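Local coordinates for protein glycosyltransferase (Streptomyces viridochromogenes, PDB 2IUY) that probably transfers a sugar from a nucleotide-sugar donor, as a retaining family GT4 glycosyltransferase involved in avilamycin A biosynthesis, at residues A182-C187 with G211-P216; T266-T271 with E278-V283. All coordinates share one frame; numbering follows the deposited sequence.

How the interactions relate
Both contacts belong to the C-terminal, Rossmann-like half of this GT-B enzyme, and both reach its six-stranded parallel sheet, at different strands. Interaction 1 brings helix 177-187 against the turn that enters the edge strand 214-216; interaction 2 closes the crossover from strand 268-270 to the other edge strand, 284-286. Their centres lie about 19 Å apart, yet they touch, because F183 CZ of the helix packs on V269 CG1 of the strand at 3.9 Å. Interaction 1 is away from the known UDP site. Interaction 2 is nearer: the side chain of V268 lies about 6 Å from that of V257 and about 8 Å from that of E260, both UDP-binding, although this chain holds no UDP.

Interaction 1 of 2, residues A182-C187 with G211-P216; sequences AFAHAC and GSTVEP
T213 fits against helix 177-187 where A184 and H185 follow one another, giving its methyl to the first and its hydroxyl to the second. T213 CG2 meets A184 CB at 3.6 Å, and the same methyl lies 3.6 Å from the backbone N of H185, so it rests on the helix backbone as well as on the alanine. On the other branch T213 OG1 approaches H185 CB to 3.6 Å. It then comes up to the edge of the imidazole in the plane of the ring, where the near atom is the carbon CD2, 3.8 Å from OG1. With chi1 of T213 at -66°, CG2 stands anti to the backbone N while OG1 stays beside it, and this splits the two branches between neighbouring helix residues. The H185 side chain crosses that of T213 at about a right angle, its ring reaching out to the exposed surface while T213 is buried.

Behind this first shell stands L191 of strand 191-194, on which both A184 and T213 also pack; backbone hydrogen bonds join T213 and E215 to L191. F183 turns from T213 and stacks edge-to-face on F293; A182 touches Y210 of helix 200-210. The contact thus links two successive crossover connections at the edge of the sheet: the helix leading into strand 191-194 and the turn leading into strand 214-216. No hydrogen bond spans the two segments; the threonine hydroxyl faces carbon atoms of the histidine, and shape fit through van der Waals contact joins them.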
# COMPACT_ATOMS: atom_id res chain seq x y z
N ALA A 182 -8.37 17.09 -12.52
CA ALA A 182 -8.01 18.50 -12.69
C ALA A 182 -6.54 18.65 -13.09
O ALA A 182 -6.18 19.47 -13.92
CB ALA A 182 -8.28 19.30 -11.39
N PHE A 183 -5.65 17.90 -12.47
CA PHE A 183 -4.24 18.08 -12.78
C PHE A 183 -3.93 17.59 -14.22
O PHE A 183 -3.22 18.26 -14.99
CB PHE A 183 -3.35 17.43 -11.68
CG PHE A 183 -1.87 17.59 -11.94
CD1 PHE A 183 -1.16 18.63 -11.36
CD2 PHE A 183 -1.19 16.68 -12.74
CE1 PHE A 183 0.18 18.81 -11.60
CE2 PHE A 183 0.18 16.85 -13.00
CZ PHE A 183 0.87 17.91 -12.41
N ALA A 184 -4.47 16.42 -14.57
CA ALA A 184 -4.37 15.89 -15.93
C ALA A 184 -4.96 16.90 -16.91
O ALA A 184 -4.29 17.27 -17.88
CB ALA A 184 -5.10 14.54 -16.05
N HIS A 185 -6.20 17.33 -16.69
CA HIS A 185 -6.79 18.43 -17.48
C HIS A 185 -5.84 19.65 -17.69
O HIS A 185 -5.66 20.12 -18.81
CB HIS A 185 -8.15 18.85 -16.92
CG HIS A 185 -8.76 20.01 -17.65
ND1 HIS A 185 -8.61 21.31 -17.22
CD2 HIS A 185 -9.46 20.06 -18.80
CE1 HIS A 185 -9.22 22.12 -18.08
NE2 HIS A 185 -9.74 21.38 -19.04
N ALA A 186 -5.24 20.13 -16.60
CA ALA A 186 -4.28 21.21 -16.62
C ALA A 186 -3.13 20.96 -17.60
O ALA A 186 -2.62 21.91 -18.20
CB ALA A 186 -3.69 21.45 -15.18
N CYS A 187 -2.73 19.69 -17.71
CA CYS A 187 -1.55 19.27 -18.45
C CYS A 187 -1.88 18.98 -19.90
O CYS A 187 -0.96 18.80 -20.68
CB CYS A 187 -0.94 17.98 -17.82
SG CYS A 187 -0.14 18.22 -16.24
N GLY A 211 -14.92 14.97 -18.00
CA GLY A 211 -15.21 13.81 -18.88
C GLY A 211 -14.20 13.56 -20.02
O GLY A 211 -13.78 12.41 -20.26
N SER A 212 -13.80 14.63 -20.69
CA SER A 212 -12.95 14.53 -21.86
C SER A 212 -11.52 14.20 -21.45
O SER A 212 -10.70 13.78 -22.26
CB SER A 212 -13.02 15.81 -22.69
OG SER A 212 -12.47 16.92 -21.99
N THR A 213 -11.23 14.37 -20.17
CA THR A 213 -9.93 14.02 -19.59
C THR A 213 -9.88 12.57 -19.10
O THR A 213 -8.92 11.86 -19.40
CB THR A 213 -9.65 14.95 -18.45
OG1 THR A 213 -9.50 16.24 -19.00
CG2 THR A 213 -8.35 14.57 -17.62
N VAL A 214 -10.93 12.15 -18.37
CA VAL A 214 -10.88 10.90 -17.66
C VAL A 214 -11.31 9.71 -18.52
O VAL A 214 -12.22 9.83 -19.36
CB VAL A 214 -11.64 10.94 -16.30
CG1 VAL A 214 -11.14 12.14 -15.49
CG2 VAL A 214 -13.18 10.97 -16.50
N GLU A 215 -10.60 8.59 -18.34
CA GLU A 215 -11.05 7.32 -18.88
C GLU A 215 -11.16 6.35 -17.72
O GLU A 215 -10.15 5.76 -17.30
CB GLU A 215 -10.11 6.77 -19.97
CG GLU A 215 -9.72 7.80 -21.03
CD GLU A 215 -8.51 7.39 -21.89
OE1 GLU A 215 -8.17 6.17 -21.92
OE2 GLU A 215 -7.92 8.30 -22.54
N PRO A 216 -12.38 6.18 -17.20
CA PRO A 216 -12.63 5.28 -16.06
C PRO A 216 -12.73 3.85 -16.56
O PRO A 216 -13.57 3.57 -17.43
CB PRO A 216 -13.99 5.76 -15.53
CG PRO A 216 -14.38 6.99 -16.36
CD PRO A 216 -13.63 6.85 -17.63

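Interaction 2 of 2, residues T266-T271 with E278-V283; sequences TPVVGT and EIVPSV
V283 lays its CG2 methyl against CG2 of V268 at 3.9 Å, the two valines side by side and pointing the same way. Their backbones join as well: V268 N donates to V283 O at 3.0 Å. The bond is not straight, with an N-H...O angle of 143° and the donor tilted 28° from the carbonyl plane. V283 O also sits 3.3 Å from P267 CA.

V280 comes down over the strand backbone instead. Its chi1 of 175° puts CG1 anti to the backbone N, bringing this methyl to 3.7 Å from G270 N and to 3.8 Å from V268 O. Its CG2, 4.3 Å from V268 CG1, lies where a side chain on G270 would point, and the missing CB lets V280 come close to the strand. A backbone bond from V283 N to V280 O holds the two valines in one tight turn.

The contact joins the strand to the returning end of the beta-alpha-beta unit 268-270, 276-279, 284-286, and backbone hydrogen bonds of V268 and G270 with E285 continue the parallel pairing. Helix 256-263 meets V268 through A261 and V283 through V258 and A262, helix 308-319 adds A314 and W319 against V283, and strand 234-237 flanks strand 268-270.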
# COMPACT_ATOMS: atom_id res chain seq x y z
N THR A 266 7.99 4.43 -13.04
CA THR A 266 7.01 5.50 -13.27
C THR A 266 7.04 6.54 -12.14
O THR A 266 6.79 6.22 -10.97
CB THR A 266 5.55 4.91 -13.50
OG1 THR A 266 5.58 4.07 -14.67
CG2 THR A 266 4.42 6.03 -13.66
N PRO A 267 7.28 7.80 -12.52
CA PRO A 267 7.38 8.86 -11.52
C PRO A 267 5.97 9.22 -11.00
O PRO A 267 4.96 8.78 -11.56
CB PRO A 267 8.03 10.01 -12.30
CG PRO A 267 7.44 9.84 -13.72
CD PRO A 267 7.37 8.32 -13.91
N VAL A 268 5.93 10.03 -9.96
CA VAL A 268 4.68 10.26 -9.23
C VAL A 268 4.50 11.74 -9.03
O VAL A 268 5.40 12.41 -8.61
CB VAL A 268 4.68 9.50 -7.86
CG1 VAL A 268 3.36 9.75 -7.10
CG2 VAL A 268 4.88 8.00 -8.08
N VAL A 269 3.33 12.24 -9.35
CA VAL A 269 2.90 13.54 -8.83
C VAL A 269 1.94 13.29 -7.67
O VAL A 269 0.99 12.56 -7.84
CB VAL A 269 2.16 14.38 -9.91
CG1 VAL A 269 1.55 15.68 -9.27
CG2 VAL A 269 3.08 14.67 -11.06
N GLY A 270 2.17 13.87 -6.51
CA GLY A 270 1.22 13.75 -5.43
C GLY A 270 1.02 15.05 -4.64
O GLY A 270 1.74 16.02 -4.82
N THR A 271 0.03 15.05 -3.77
CA THR A 271 -0.10 16.06 -2.75
C THR A 271 0.90 15.75 -1.62
O THR A 271 1.67 14.79 -1.74
CB THR A 271 -1.51 16.04 -2.18
OG1 THR A 271 -1.75 14.75 -1.60
CG2 THR A 271 -2.54 16.33 -3.29
N GLU A 278 6.52 12.56 2.46
CA GLU A 278 7.76 11.83 2.82
C GLU A 278 8.33 11.03 1.67
O GLU A 278 9.56 10.91 1.53
CB GLU A 278 7.50 10.90 4.04
CG GLU A 278 7.34 11.66 5.40
CD GLU A 278 6.71 10.78 6.50
OE1 GLU A 278 7.23 9.69 6.78
OE2 GLU A 278 5.66 11.17 7.06
N ILE A 279 7.44 10.49 0.83
CA ILE A 279 7.85 9.53 -0.19
C ILE A 279 7.79 10.01 -1.61
O ILE A 279 8.60 9.59 -2.42
CB ILE A 279 7.12 8.14 -0.05
CG1 ILE A 279 5.57 8.27 -0.13
CG2 ILE A 279 7.48 7.51 1.27
CD1 ILE A 279 4.90 6.84 -0.13
N VAL A 280 6.83 10.89 -1.91
CA VAL A 280 6.66 11.42 -3.28
C VAL A 280 7.89 12.17 -3.81
O VAL A 280 8.30 11.90 -4.95
CB VAL A 280 5.37 12.24 -3.45
CG1 VAL A 280 5.29 12.89 -4.86
CG2 VAL A 280 4.14 11.29 -3.20
N PRO A 281 8.53 13.03 -2.98
CA PRO A 281 9.69 13.78 -3.50
C PRO A 281 10.84 12.86 -3.91
O PRO A 281 11.64 13.22 -4.77
CB PRO A 281 10.11 14.67 -2.32
CG PRO A 281 8.84 14.78 -1.46
CD PRO A 281 8.27 13.38 -1.57
N SER A 282 10.91 11.67 -3.34
CA SER A 282 11.97 10.73 -3.72
C SER A 282 11.81 10.22 -5.14
O SER A 282 12.77 9.73 -5.73
CB SER A 282 11.99 9.54 -2.76
OG SER A 282 12.31 9.95 -1.46
N VAL A 283 10.59 10.27 -5.67
CA VAL A 283 10.26 9.69 -6.97
C VAL A 283 9.40 10.63 -7.87
O VAL A 283 8.70 10.19 -8.79
CB VAL A 283 9.60 8.29 -6.78
CG1 VAL A 283 10.57 7.32 -6.03
CG2 VAL A 283 8.23 8.41 -6.04